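Disulfide isomerase DsbG N-terminal domain-containing protein (Helicobacter pylori, PDB 3TDG) probably acts as a thioredoxin-fold oxidoreductase of the DsbG type, reducing or rearranging disulfide bonds in other proteins. Local coordinates at residues Glu130-Tyr135 / Arg238-Asn243; Lys149-Val154 / Lys174-Arg179; Pro157-Cys162 / Lys255-Leu260; Lys164-Leu169 / Ile217-Tyr222; Ser190-Ala195 / Asp227-Lys232. All coordinates share one frame; numbering follows the deposited sequence.

Contact 1 (Glu130-Tyr135 / Arg238-Asn243)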
# COMPACT_ATOMS: atom_id res chain seq x y z
N GLU A 130 17.23 -16.79 -0.73
CA GLU A 130 18.05 -15.68 -0.27
C GLU A 130 19.00 -16.04 0.90
O GLU A 130 19.89 -15.25 1.25
CB GLU A 130 17.12 -14.52 0.10
CG GLU A 130 17.67 -13.40 0.98
CD GLU A 130 16.56 -12.42 1.41
OE1 GLU A 130 15.68 -12.81 2.23
OE2 GLU A 130 16.55 -11.28 0.91
N ILE A 131 18.83 -17.23 1.49
CA ILE A 131 19.70 -17.70 2.59
C ILE A 131 21.10 -18.06 2.03
O ILE A 131 21.17 -18.76 1.02
CB ILE A 131 19.07 -18.94 3.30
CG1 ILE A 131 17.78 -18.54 4.03
CG2 ILE A 131 20.03 -19.61 4.27
CD1 ILE A 131 16.94 -19.75 4.47
N PRO A 132 22.20 -17.60 2.67
CA PRO A 132 23.52 -17.95 2.13
C PRO A 132 23.63 -19.44 1.82
O PRO A 132 23.08 -20.28 2.55
CB PRO A 132 24.50 -17.53 3.23
CG PRO A 132 23.80 -16.39 3.90
CD PRO A 132 22.32 -16.70 3.84
N ALA A 133 24.33 -19.76 0.74
CA ALA A 133 24.36 -21.12 0.20
C ALA A 133 24.95 -22.18 1.13
O ALA A 133 24.61 -23.37 1.03
CB ALA A 133 25.09 -21.12 -1.13
N ASP A 134 25.86 -21.77 2.01
CA ASP A 134 26.46 -22.69 2.97
C ASP A 134 25.68 -22.76 4.30
O ASP A 134 26.02 -23.54 5.18
CB ASP A 134 27.92 -22.30 3.25
CG ASP A 134 28.05 -20.89 3.79
OD1 ASP A 134 28.96 -20.65 4.61
OD2 ASP A 134 27.25 -20.01 3.43
N TYR A 135 24.64 -21.94 4.45
CA TYR A 135 23.98 -21.77 5.73
C TYR A 135 23.13 -23.00 6.11
O TYR A 135 23.25 -23.54 7.24
CB TYR A 135 23.17 -20.47 5.77
CG TYR A 135 22.75 -20.09 7.17
CD1 TYR A 135 23.51 -19.20 7.93
CD2 TYR A 135 21.60 -20.64 7.75
CE1 TYR A 135 23.16 -18.86 9.20
CE2 TYR A 135 21.23 -20.31 9.05
CZ TYR A 135 22.01 -19.42 9.77
OH TYR A 135 21.67 -19.05 11.05
N ARG A 238 28.35 -15.25 14.32
CA ARG A 238 27.18 -14.74 15.05
C ARG A 238 26.49 -13.64 14.25
O ARG A 238 25.27 -13.63 14.17
CB ARG A 238 27.51 -14.25 16.46
CG ARG A 238 26.30 -14.36 17.42
CD ARG A 238 26.09 -13.15 18.37
NE ARG A 238 27.35 -12.47 18.70
CZ ARG A 238 27.64 -11.21 18.35
NH1 ARG A 238 26.76 -10.48 17.68
NH2 ARG A 238 28.82 -10.69 18.69
N THR A 239 27.27 -12.75 13.64
CA THR A 239 26.73 -11.71 12.76
C THR A 239 26.01 -12.30 11.52
O THR A 239 24.94 -11.82 11.15
CB THR A 239 27.83 -10.73 12.31
OG1 THR A 239 28.54 -10.27 13.46
CG2 THR A 239 27.24 -9.53 11.56
N LYS A 240 26.62 -13.31 10.91
CA LYS A 240 26.00 -14.03 9.80
C LYS A 240 24.66 -14.67 10.22
O LYS A 240 23.65 -14.56 9.51
CB LYS A 240 26.95 -15.10 9.26
CG LYS A 240 26.47 -15.70 7.97
CD LYS A 240 27.25 -16.93 7.58
CE LYS A 240 27.18 -17.10 6.07
NZ LYS A 240 27.71 -18.40 5.59
N VAL A 241 24.67 -15.31 11.39
CA VAL A 241 23.44 -15.83 12.01
C VAL A 241 22.40 -14.72 12.21
O VAL A 241 21.23 -14.90 11.83
CB VAL A 241 23.72 -16.57 13.35
CG1 VAL A 241 22.44 -16.79 14.15
CG2 VAL A 241 24.43 -17.91 13.08
N GLU A 242 22.82 -13.60 12.80
CA GLU A 242 21.90 -12.50 13.08
C GLU A 242 21.28 -11.93 11.81
O GLU A 242 20.09 -11.68 11.78
CB GLU A 242 22.57 -11.38 13.92
CG GLU A 242 22.84 -11.78 15.38
CD GLU A 242 23.67 -10.76 16.17
OE1 GLU A 242 23.76 -10.90 17.41
OE2 GLU A 242 24.24 -9.82 15.57
N ASN A 243 22.09 -11.75 10.76
CA ASN A 243 21.62 -11.24 9.46
C ASN A 243 20.73 -12.22 8.71
O ASN A 243 19.69 -11.83 8.17
CB ASN A 243 22.80 -10.84 8.55
CG ASN A 243 23.62 -9.66 9.11
OD1 ASN A 243 23.25 -9.04 10.11
ND2 ASN A 243 24.75 -9.37 8.47
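Tyr135 and Val241 make the buried half of this contact, their side chains crossing at about a right angle. The closest approach is that of Tyr135 OH to Val241 CG2, 3.6 Å, and Val241 CA lies at the edge of the ring, near its plane. CG of Tyr135 stands anti to its backbone N (chi1 -166°), its CB already directed at the helix. The phenol oxygen is also hydrogen-bonded to the backbone O of Val182, which fixes the polar end of the ring on strand 177-182 while its rim packs on helix 235-249. In this thioredoxin fold the contact joins the loop between the long helix 98-129 and strand 137-139 to the helix that precedes the last strand. The outer half is looser and ionic. Asp134, exposed, and Lys240, extended beyond CG, reach toward each other tip to tip. Lys240 NZ lies 2.7 Å from Asp134 OD2, in a salt bridge that meets the oxygen on its syn side, 20° out of the carboxylate plane. The second oxygen, Asp134 OD1, is 2.8 Å from the same NZ. Short of this bridge the lysine slides past Pro132 in the opposite direction, with Lys240 CE 3.9 Å from Pro132 CB.

Contact 2 (Lys149-Val154 / Lys174-Arg179)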
# COMPACT_ATOMS: atom_id res chain seq x y z
N LYS A 149 13.15 -34.78 -3.12
CA LYS A 149 12.02 -34.21 -2.38
C LYS A 149 12.55 -33.34 -1.23
O LYS A 149 13.07 -33.85 -0.24
CB LYS A 149 11.08 -35.33 -1.89
CG LYS A 149 10.45 -36.16 -3.04
CD LYS A 149 9.50 -37.24 -2.49
CE LYS A 149 9.54 -38.51 -3.34
NZ LYS A 149 8.87 -39.68 -2.67
N ILE A 150 12.43 -32.03 -1.40
CA ILE A 150 13.09 -31.07 -0.50
C ILE A 150 12.17 -30.57 0.61
O ILE A 150 11.13 -29.97 0.34
CB ILE A 150 13.68 -29.86 -1.29
CG1 ILE A 150 14.69 -30.32 -2.35
CG2 ILE A 150 14.33 -28.85 -0.33
CD1 ILE A 150 16.03 -30.81 -1.81
N LEU A 151 12.59 -30.83 1.86
CA LEU A 151 11.90 -30.30 3.04
C LEU A 151 12.76 -29.29 3.80
O LEU A 151 13.79 -29.66 4.37
CB LEU A 151 11.49 -31.44 3.97
CG LEU A 151 10.86 -31.13 5.33
CD1 LEU A 151 9.58 -30.30 5.19
CD2 LEU A 151 10.57 -32.44 6.03
N TYR A 152 12.35 -28.04 3.80
CA TYR A 152 12.99 -27.02 4.61
C TYR A 152 12.42 -27.04 6.03
O TYR A 152 11.20 -27.08 6.21
CB TYR A 152 12.75 -25.64 4.01
CG TYR A 152 13.75 -25.25 2.95
CD1 TYR A 152 15.00 -24.73 3.31
CD2 TYR A 152 13.45 -25.41 1.59
CE1 TYR A 152 15.92 -24.35 2.34
CE2 TYR A 152 14.38 -25.03 0.61
CZ TYR A 152 15.60 -24.51 0.99
OH TYR A 152 16.54 -24.14 0.03
N ILE A 153 13.30 -27.01 7.02
CA ILE A 153 12.91 -26.92 8.42
C ILE A 153 13.60 -25.72 9.10
O ILE A 153 14.81 -25.74 9.31
CB ILE A 153 13.25 -28.22 9.18
CG1 ILE A 153 12.61 -29.42 8.47
CG2 ILE A 153 12.81 -28.13 10.67
CD1 ILE A 153 12.84 -30.73 9.13
N VAL A 154 12.85 -24.68 9.40
CA VAL A 154 13.40 -23.52 10.12
C VAL A 154 13.26 -23.84 11.61
O VAL A 154 12.17 -24.18 12.08
CB VAL A 154 12.71 -22.22 9.75
CG1 VAL A 154 13.34 -21.01 10.50
CG2 VAL A 154 12.78 -21.99 8.22
N LYS A 174 13.89 -40.72 5.63
CA LYS A 174 13.24 -41.79 4.87
C LYS A 174 12.39 -41.25 3.71
O LYS A 174 12.37 -41.86 2.65
CB LYS A 174 12.42 -42.70 5.79
CG LYS A 174 13.30 -43.60 6.65
CD LYS A 174 12.61 -44.04 7.94
CE LYS A 174 13.51 -45.01 8.70
NZ LYS A 174 12.94 -45.42 10.02
N GLU A 175 11.75 -40.10 3.90
CA GLU A 175 10.84 -39.54 2.88
C GLU A 175 11.33 -38.30 2.12
O GLU A 175 10.81 -38.01 1.03
CB GLU A 175 9.48 -39.22 3.51
CG GLU A 175 8.93 -40.28 4.45
CD GLU A 175 8.47 -41.56 3.76
OE1 GLU A 175 8.18 -42.53 4.50
OE2 GLU A 175 8.39 -41.61 2.51
N ASN A 176 12.29 -37.56 2.68
CA ASN A 176 12.78 -36.32 2.05
C ASN A 176 14.27 -36.08 2.22
O ASN A 176 14.90 -36.67 3.08
CB ASN A 176 12.08 -35.09 2.64
CG ASN A 176 10.61 -35.03 2.32
OD1 ASN A 176 10.18 -34.34 1.40
ND2 ASN A 176 9.82 -35.71 3.13
N THR A 177 14.82 -35.19 1.40
CA THR A 177 16.07 -34.54 1.74
C THR A 177 15.69 -33.31 2.54
O THR A 177 14.88 -32.50 2.08
CB THR A 177 16.92 -34.20 0.50
OG1 THR A 177 17.58 -35.39 0.06
CG2 THR A 177 17.98 -33.14 0.82
N VAL A 178 16.27 -33.20 3.73
CA VAL A 178 15.99 -32.09 4.63
C VAL A 178 17.06 -31.01 4.55
O VAL A 178 18.26 -31.30 4.63
CB VAL A 178 15.85 -32.60 6.09
CG1 VAL A 178 15.88 -31.44 7.11
CG2 VAL A 178 14.59 -33.44 6.23
N ARG A 179 16.62 -29.76 4.37
CA ARG A 179 17.47 -28.60 4.55
C ARG A 179 17.10 -27.89 5.85
O ARG A 179 16.16 -27.08 5.90
CB ARG A 179 17.37 -27.64 3.36
CG ARG A 179 17.84 -28.27 2.05
CD ARG A 179 17.79 -27.30 0.91
NE ARG A 179 18.24 -27.97 -0.32
CZ ARG A 179 17.98 -27.55 -1.55
NH1 ARG A 179 17.26 -26.45 -1.75
NH2 ARG A 179 18.45 -28.23 -2.58
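Arg179 and Tyr152 meet in several ways at once on one face of the sheet. Arg179 NH1 donates to Tyr152 OH over 3.0 Å, and the phenol oxygen lies at the guanidinium edge, near its plane. Further back, Arg179 CB stands over the face of the ring, 4.1 Å from the Tyr152 centroid, in a CH-pi contact. Ring and guanidinium are turned 79° apart. Ile150 CD1 sits over one guanidinium face, toward its rim, 3.6 Å from Arg179 NH2. On the other face of the sheet Leu151 and Val178 lie side by side, and Ile153 CD1 reaches Val178 CG1 at 3.7 Å.

The next shell is the backbone that sets this register. Strands 150-154 and 177-179 run parallel, and their bonds weave between them: Leu151 N to Thr177 O is 2.8 Å and almost straight (175°), while Arg179 binds Leu151 through its N and Ile153 through its O. Helices 160-167 and 169-175 link the two strands, a beta-alpha-beta crossover of the thioredoxin fold, with Val178 packed on Leu173. Further out, Phe128 stacks on Tyr152, and Glu138 forms a salt bridge with Arg179 NE. Held by a carboxylate and a phenol and packed on one face by a methyl, the guanidinium is probably restrained from rotating, and its positive charge probably polarises the Tyr152 hydroxyl.

Contact 3 (Pro157-Cys162 / Lys255-Leu260)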
# COMPACT_ATOMS: atom_id res chain seq x y z
N PRO A 157 17.62 -23.58 18.12
CA PRO A 157 18.19 -24.57 19.03
C PRO A 157 17.85 -24.38 20.53
O PRO A 157 18.21 -25.24 21.33
CB PRO A 157 19.70 -24.45 18.78
CG PRO A 157 19.92 -23.10 18.17
CD PRO A 157 18.59 -22.55 17.71
N MET A 158 17.18 -23.28 20.89
CA MET A 158 16.69 -23.06 22.27
C MET A 158 15.18 -23.26 22.39
O MET A 158 14.55 -22.78 23.32
CB MET A 158 17.08 -21.66 22.79
CG MET A 158 18.60 -21.43 23.03
SD MET A 158 19.48 -22.65 24.05
CE MET A 158 19.01 -22.11 25.71
N CYS A 159 14.58 -23.96 21.44
CA CYS A 159 13.14 -24.07 21.41
C CYS A 159 12.77 -25.53 21.66
O CYS A 159 13.17 -26.40 20.90
CB CYS A 159 12.62 -23.57 20.06
SG CYS A 159 10.89 -23.91 19.67
N PRO A 160 12.03 -25.81 22.76
CA PRO A 160 11.61 -27.19 23.03
C PRO A 160 10.81 -27.82 21.91
O PRO A 160 10.98 -29.01 21.63
CB PRO A 160 10.76 -27.04 24.29
CG PRO A 160 11.47 -25.93 25.03
CD PRO A 160 11.77 -24.94 23.92
N HIS A 161 9.95 -27.06 21.24
CA HIS A 161 9.23 -27.64 20.09
C HIS A 161 10.15 -28.01 18.92
O HIS A 161 9.93 -29.00 18.21
CB HIS A 161 8.09 -26.72 19.66
CG HIS A 161 6.86 -26.89 20.50
ND1 HIS A 161 5.68 -27.40 19.99
CD2 HIS A 161 6.63 -26.66 21.82
CE1 HIS A 161 4.77 -27.45 20.96
NE2 HIS A 161 5.33 -27.02 22.07
N CYS A 162 11.21 -27.23 18.74
CA CYS A 162 12.24 -27.57 17.73
C CYS A 162 13.07 -28.78 18.17
O CYS A 162 13.47 -29.58 17.33
CB CYS A 162 13.11 -26.36 17.41
SG CYS A 162 12.17 -25.01 16.64
N LYS A 255 6.30 -16.79 10.85
CA LYS A 255 6.01 -16.13 12.12
C LYS A 255 6.52 -16.92 13.34
O LYS A 255 6.45 -16.42 14.46
CB LYS A 255 4.51 -15.88 12.25
CG LYS A 255 3.87 -15.14 11.07
CD LYS A 255 2.42 -14.70 11.36
CE LYS A 255 2.34 -13.54 12.38
NZ LYS A 255 3.30 -12.43 12.07
N GLY A 256 7.02 -18.13 13.14
CA GLY A 256 7.51 -18.95 14.25
C GLY A 256 8.17 -20.24 13.84
O GLY A 256 8.26 -20.58 12.65
N VAL A 257 8.63 -20.98 14.84
CA VAL A 257 9.38 -22.22 14.61
C VAL A 257 8.80 -23.34 15.49
O VAL A 257 8.14 -23.05 16.47
CB VAL A 257 10.88 -22.04 14.91
CG1 VAL A 257 11.53 -20.98 13.97
CG2 VAL A 257 11.11 -21.66 16.39
N PRO A 258 9.02 -24.61 15.12
CA PRO A 258 9.64 -25.07 13.88
C PRO A 258 8.71 -24.78 12.69
O PRO A 258 7.50 -25.00 12.79
CB PRO A 258 9.81 -26.57 14.08
CG PRO A 258 8.83 -26.94 15.16
CD PRO A 258 8.67 -25.73 16.02
N PHE A 259 9.27 -24.27 11.60
CA PHE A 259 8.52 -24.03 10.38
C PHE A 259 8.98 -25.03 9.33
O PHE A 259 10.16 -25.07 8.96
CB PHE A 259 8.75 -22.59 9.92
CG PHE A 259 7.98 -22.20 8.69
CD1 PHE A 259 6.79 -21.49 8.81
CD2 PHE A 259 8.46 -22.51 7.42
CE1 PHE A 259 6.06 -21.12 7.67
CE2 PHE A 259 7.75 -22.14 6.28
CZ PHE A 259 6.54 -21.45 6.40
N LEU A 260 8.06 -25.87 8.85
CA LEU A 260 8.39 -26.81 7.79
C LEU A 260 7.81 -26.35 6.45
O LEU A 260 6.69 -25.81 6.40
CB LEU A 260 7.93 -28.22 8.14
CG LEU A 260 8.73 -29.03 9.17
CD1 LEU A 260 8.75 -28.37 10.55
CD2 LEU A 260 8.15 -30.44 9.27
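Cys162 and Val257 touch through sulfur and methyl, and apolar contacts of this sort make up most of the interface. Val257 CG2 lies 3.5 Å from Cys162 SG and 4.0 Å from Cys159 SG, so a single methyl meets both cysteines of the CxxC sequence. Pro258 adds its CD, 3.6 Å from Cys162 SG and 3.8 Å from His161 CB. The imidazole of His161 leads away from the proline. Cys162 SG, anti to its carbonyl carbon (chi1 -64°), is thereby set beside the start of the proline, 3.5 Å from Pro258 N.

A polar bond within segment 157-162 shapes the cysteine pair. Cys159 is the N-cap of helix 160-167, and its sulfur accepts from Cys162 N over 3.5 Å at 151°. The two sulfurs, Cys159 SG and Cys162 SG, are 3.5 Å apart, too far for a disulfide, so the pair is reduced in this structure.

The peptide bond before Pro258 is cis. A cis-proline facing a CxxC at a helix start is a hallmark of the thioredoxin fold, and the arrangement is consistent with a redox active site. Around it, Leu186 packs on Cys159 and Trp185 on Val257. Strand 150-155 adjoins, with Ser155 against Cys162 and Val154 against Val257, while Glu165 of helix 160-167 touches Pro258, just before strand 259-262.

Contact 4 (Lys164-Leu169 / Ile217-Tyr222)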
# COMPACT_ATOMS: atom_id res chain seq x y z
N LYS A 164 11.84 -31.26 19.94
CA LYS A 164 10.92 -32.36 19.62
C LYS A 164 10.93 -32.66 18.12
O LYS A 164 11.05 -33.82 17.70
CB LYS A 164 9.50 -32.03 20.11
CG LYS A 164 8.38 -32.78 19.36
CD LYS A 164 7.03 -32.49 20.01
CE LYS A 164 5.96 -32.12 19.00
NZ LYS A 164 5.25 -30.91 19.50
N GLU A 165 10.81 -31.61 17.31
CA GLU A 165 10.93 -31.76 15.86
C GLU A 165 12.27 -32.43 15.47
O GLU A 165 12.31 -33.30 14.60
CB GLU A 165 10.76 -30.41 15.16
CG GLU A 165 10.94 -30.45 13.64
CD GLU A 165 9.95 -31.38 12.91
OE1 GLU A 165 8.76 -31.40 13.28
OE2 GLU A 165 10.36 -32.06 11.95
N LEU A 166 13.36 -32.05 16.14
CA LEU A 166 14.66 -32.67 15.86
C LEU A 166 14.67 -34.21 16.03
O LEU A 166 15.35 -34.91 15.28
CB LEU A 166 15.77 -32.01 16.67
CG LEU A 166 17.20 -32.52 16.45
CD1 LEU A 166 17.62 -32.36 14.99
CD2 LEU A 166 18.17 -31.84 17.39
N THR A 167 13.89 -34.74 16.97
CA THR A 167 13.81 -36.21 17.17
C THR A 167 13.20 -36.93 15.97
O THR A 167 13.42 -38.13 15.78
CB THR A 167 13.04 -36.60 18.47
OG1 THR A 167 11.65 -36.25 18.35
CG2 THR A 167 13.62 -35.90 19.70
N LYS A 168 12.45 -36.20 15.15
CA LYS A 168 11.79 -36.77 13.97
C LYS A 168 12.64 -36.71 12.71
O LYS A 168 12.20 -37.16 11.64
CB LYS A 168 10.47 -36.04 13.72
CG LYS A 168 9.60 -35.90 14.96
CD LYS A 168 8.25 -35.30 14.66
CE LYS A 168 7.42 -35.22 15.94
NZ LYS A 168 6.07 -34.65 15.69
N LEU A 169 13.85 -36.16 12.82
CA LEU A 169 14.69 -35.91 11.65
C LEU A 169 15.04 -37.18 10.85
O LEU A 169 14.89 -37.19 9.63
CB LEU A 169 15.96 -35.12 12.02
CG LEU A 169 16.91 -34.72 10.88
CD1 LEU A 169 16.20 -33.86 9.84
CD2 LEU A 169 18.14 -34.01 11.47
N ILE A 217 26.01 -33.78 15.79
CA ILE A 217 26.38 -32.41 16.10
C ILE A 217 25.14 -31.62 16.52
O ILE A 217 25.16 -30.92 17.52
CB ILE A 217 27.11 -31.72 14.89
CG1 ILE A 217 28.54 -32.26 14.78
CG2 ILE A 217 27.10 -30.20 15.04
CD1 ILE A 217 29.15 -32.09 13.39
N LEU A 218 24.06 -31.76 15.76
CA LEU A 218 22.81 -31.04 16.07
C LEU A 218 22.24 -31.44 17.44
O LEU A 218 21.94 -30.58 18.27
CB LEU A 218 21.79 -31.25 14.94
CG LEU A 218 22.08 -30.55 13.60
CD1 LEU A 218 21.19 -31.09 12.49
CD2 LEU A 218 21.96 -29.02 13.71
N GLU A 219 22.13 -32.74 17.68
CA GLU A 219 21.66 -33.28 18.96
C GLU A 219 22.55 -32.83 20.11
O GLU A 219 22.05 -32.36 21.14
CB GLU A 219 21.56 -34.81 18.89
CG GLU A 219 20.55 -35.26 17.86
CD GLU A 219 20.48 -36.78 17.69
OE1 GLU A 219 21.45 -37.48 18.04
OE2 GLU A 219 19.44 -37.26 17.19
N LYS A 220 23.86 -32.91 19.91
CA LYS A 220 24.80 -32.45 20.94
C LYS A 220 24.46 -31.00 21.33
O LYS A 220 24.29 -30.69 22.52
CB LYS A 220 26.26 -32.59 20.45
CG LYS A 220 27.34 -32.07 21.44
CD LYS A 220 28.78 -32.18 20.88
CE LYS A 220 29.12 -31.00 19.95
NZ LYS A 220 30.45 -31.16 19.27
N ILE A 221 24.34 -30.11 20.34
CA ILE A 221 24.18 -28.67 20.64
C ILE A 221 22.74 -28.27 21.02
O ILE A 221 22.54 -27.35 21.83
CB ILE A 221 24.77 -27.76 19.48
CG1 ILE A 221 26.29 -27.95 19.39
CG2 ILE A 221 24.43 -26.28 19.71
CD1 ILE A 221 26.93 -27.45 18.10
N TYR A 222 21.76 -28.97 20.46
CA TYR A 222 20.35 -28.74 20.80
C TYR A 222 20.01 -29.17 22.24
O TYR A 222 19.10 -28.63 22.86
CB TYR A 222 19.42 -29.44 19.80
CG TYR A 222 18.98 -28.59 18.62
CD1 TYR A 222 17.63 -28.30 18.43
CD2 TYR A 222 19.91 -28.07 17.70
CE1 TYR A 222 17.20 -27.52 17.35
CE2 TYR A 222 19.48 -27.28 16.61
CZ TYR A 222 18.12 -27.02 16.45
OH TYR A 222 17.67 -26.25 15.42
O HOH W 1 17.61 -36.45 15.14
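Leu166 packs against Tyr222 where helix 160-167, which opens with the CxxC sequence of the thioredoxin fold, faces helix 211-222 of the helical region between strands 177-182 and 259-262. The leucine CG lies anti to its backbone N (chi1 -178°), with CB pointing toward the other helix, and the CD2 branch does the touching. It comes within 3.6 Å of Tyr222 CG, at the root of the ring and oblique to it. The tyrosine is less relaxed: its chi1 of -93° is some 30° from a staggered position. Beyond the ring, Tyr222 OH is hydrogen-bonded to Ser155 OG, which ties the far end to strand 150-155.

The other leucine branch works on a neighbouring residue, Leu166 CD1 being 4.3 Å from Leu218 CB. Leu169 repeats the conformation of Leu166 and meets the same partner through different atoms, CD2 to Leu218 CD1, also 4.3 Å. Both spacings are wider than that at the tyrosine.

Glu219 is extended beyond CG, and Arg170 forms a salt bridge with its OE2. One water joins the helices here, donating to Leu166 O at 2.7 Å and to Glu219 OE2 at 2.9 Å.

Contact 5 (Ser190-Ala195 / Asp227-Lys232)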
# COMPACT_ATOMS: atom_id res chain seq x y z
N SER A 190 20.17 -18.66 21.51
CA SER A 190 19.78 -19.20 20.20
C SER A 190 20.84 -18.81 19.15
O SER A 190 21.42 -19.67 18.49
CB SER A 190 18.41 -18.65 19.77
OG SER A 190 17.37 -19.05 20.65
N ALA A 191 21.11 -17.51 19.06
CA ALA A 191 22.10 -16.98 18.12
C ALA A 191 23.47 -17.64 18.32
O ALA A 191 24.13 -18.08 17.37
CB ALA A 191 22.18 -15.45 18.24
N LYS A 192 23.88 -17.75 19.58
CA LYS A 192 25.15 -18.36 19.93
C LYS A 192 25.21 -19.83 19.55
O LYS A 192 26.19 -20.29 18.98
CB LYS A 192 25.40 -18.17 21.43
CG LYS A 192 26.73 -18.68 21.91
CD LYS A 192 27.14 -17.98 23.22
CE LYS A 192 28.14 -18.84 24.00
NZ LYS A 192 29.19 -19.46 23.11
N LYS A 193 24.17 -20.58 19.86
CA LYS A 193 24.12 -21.96 19.44
C LYS A 193 24.07 -22.09 17.91
O LYS A 193 24.75 -22.93 17.34
CB LYS A 193 22.93 -22.68 20.09
CG LYS A 193 23.19 -23.07 21.56
CD LYS A 193 22.25 -24.16 22.04
CE LYS A 193 22.54 -24.56 23.53
NZ LYS A 193 21.68 -25.69 23.94
N ALA A 194 23.26 -21.27 17.25
CA ALA A 194 23.24 -21.27 15.77
C ALA A 194 24.64 -21.01 15.19
O ALA A 194 25.05 -21.70 14.26
CB ALA A 194 22.23 -20.21 15.25
N ALA A 195 25.37 -20.06 15.78
CA ALA A 195 26.77 -19.76 15.37
C ALA A 195 27.70 -20.95 15.50
O ALA A 195 28.48 -21.25 14.59
CB ALA A 195 27.32 -18.53 16.16
N ASP A 227 26.31 -26.96 27.65
CA ASP A 227 26.81 -25.77 28.34
C ASP A 227 27.26 -24.72 27.34
O ASP A 227 28.42 -24.68 26.91
CB ASP A 227 27.96 -26.15 29.28
CG ASP A 227 28.19 -25.10 30.36
OD1 ASP A 227 27.70 -23.95 30.20
OD2 ASP A 227 28.86 -25.42 31.37
N ILE A 228 26.32 -23.85 26.99
CA ILE A 228 26.53 -22.86 25.97
C ILE A 228 27.60 -21.81 26.35
O ILE A 228 28.43 -21.44 25.52
CB ILE A 228 25.16 -22.24 25.52
CG1 ILE A 228 25.35 -21.24 24.38
CG2 ILE A 228 24.35 -21.70 26.72
CD1 ILE A 228 26.02 -21.87 23.17
N ASN A 229 27.61 -21.37 27.60
CA ASN A 229 28.60 -20.40 28.05
C ASN A 229 30.03 -20.95 28.17
O ASN A 229 30.99 -20.18 28.16
CB ASN A 229 28.15 -19.74 29.35
CG ASN A 229 26.80 -19.08 29.21
OD1 ASN A 229 25.91 -19.28 30.04
ND2 ASN A 229 26.63 -18.31 28.15
N ALA A 230 30.15 -22.27 28.24
CA ALA A 230 31.44 -22.95 28.27
C ALA A 230 32.12 -23.01 26.91
O ALA A 230 33.19 -23.62 26.76
CB ALA A 230 31.28 -24.36 28.84
N GLN A 231 31.50 -22.40 25.90
CA GLN A 231 32.05 -22.39 24.54
C GLN A 231 32.43 -20.97 24.14
O GLN A 231 31.75 -20.01 24.50
CB GLN A 231 31.02 -22.94 23.54
CG GLN A 231 30.16 -24.09 24.05
CD GLN A 231 30.96 -25.33 24.38
OE1 GLN A 231 31.96 -25.64 23.72
NE2 GLN A 231 30.53 -26.06 25.41
N LYS A 232 33.53 -20.85 23.41
CA LYS A 232 33.88 -19.56 22.81
C LYS A 232 33.10 -19.40 21.51
O LYS A 232 33.07 -20.30 20.68
CB LYS A 232 35.39 -19.42 22.59
CG LYS A 232 36.11 -18.85 23.81
CD LYS A 232 37.60 -19.11 23.77
CE LYS A 232 38.21 -18.89 25.14
NZ LYS A 232 39.68 -19.05 25.08
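Lys192 NZ, at the tip of a buried lysine, donates a hydrogen bond to Gln231 O over 3.0 Å. The ammonium stands well above the carbonyl plane of Gln231, 58° out of it. A second carbonyl oxygen, Ile228 O, lies 3.2 Å from the same Lys192 NZ. The setting is the flank of the helical region of this thioredoxin-fold protein: the loop between helices 211-222 and 235-249 is laid against helix 188-206, and the lysine reaches from the helix into the bend of the loop. Its chain leaves with CG anti to the backbone N and turns only at the end, where a chi4 of 42° swings NZ aside.

The apolar part of the lysine is used as well. Ile228 and Lys192 point toward each other, and Ile228 CD1 settles between two consecutive lysine stems, 3.5 Å from Lys192 CG and 3.5 Å from Lys193 CG. The latter carbon pair is tighter than ordinary van der Waals contact. Lys193 then runs on, extended, past the isoleucine, and Lys193 NZ bonds to Ile221 O near the end of helix 211-222. Leu196, one turn further along helix 188-206, touches both Ile228 and Gln231.

The loop is also braced from within, at the residue whose carbonyl accepts from Lys192. Gln231 N bonds back to Ile228 O, and the side chain folds over at chi2, -64°. There Gln231 NE2, with its partner close to the amide plane, donates to Asp227 O over 2.9 Å.

How the contacts relate
From the N terminus, segment 130-135 opens the longest loop, closed by contact 1 at helix 235-249; contacts 2, 4 and 5 all fall within it. Contact 2 closes the shortest loop, from strand 150-155 to strand 177-182. Contact 3 starts inside that loop and ends beyond contact 1, so it crosses both, tying the CxxC helix start to the approach of the last strand. Contact 4 crosses contact 2 and lies, like contact 5, within the span of contact 3. Contacts 4 and 5 cross; contact 4 joins helices 160-167 and 211-222, contact 5 joins helix 188-206 to the loop that follows 211-222. Contacts 3 and 4, centres about 11 Å apart, share helix 160-167.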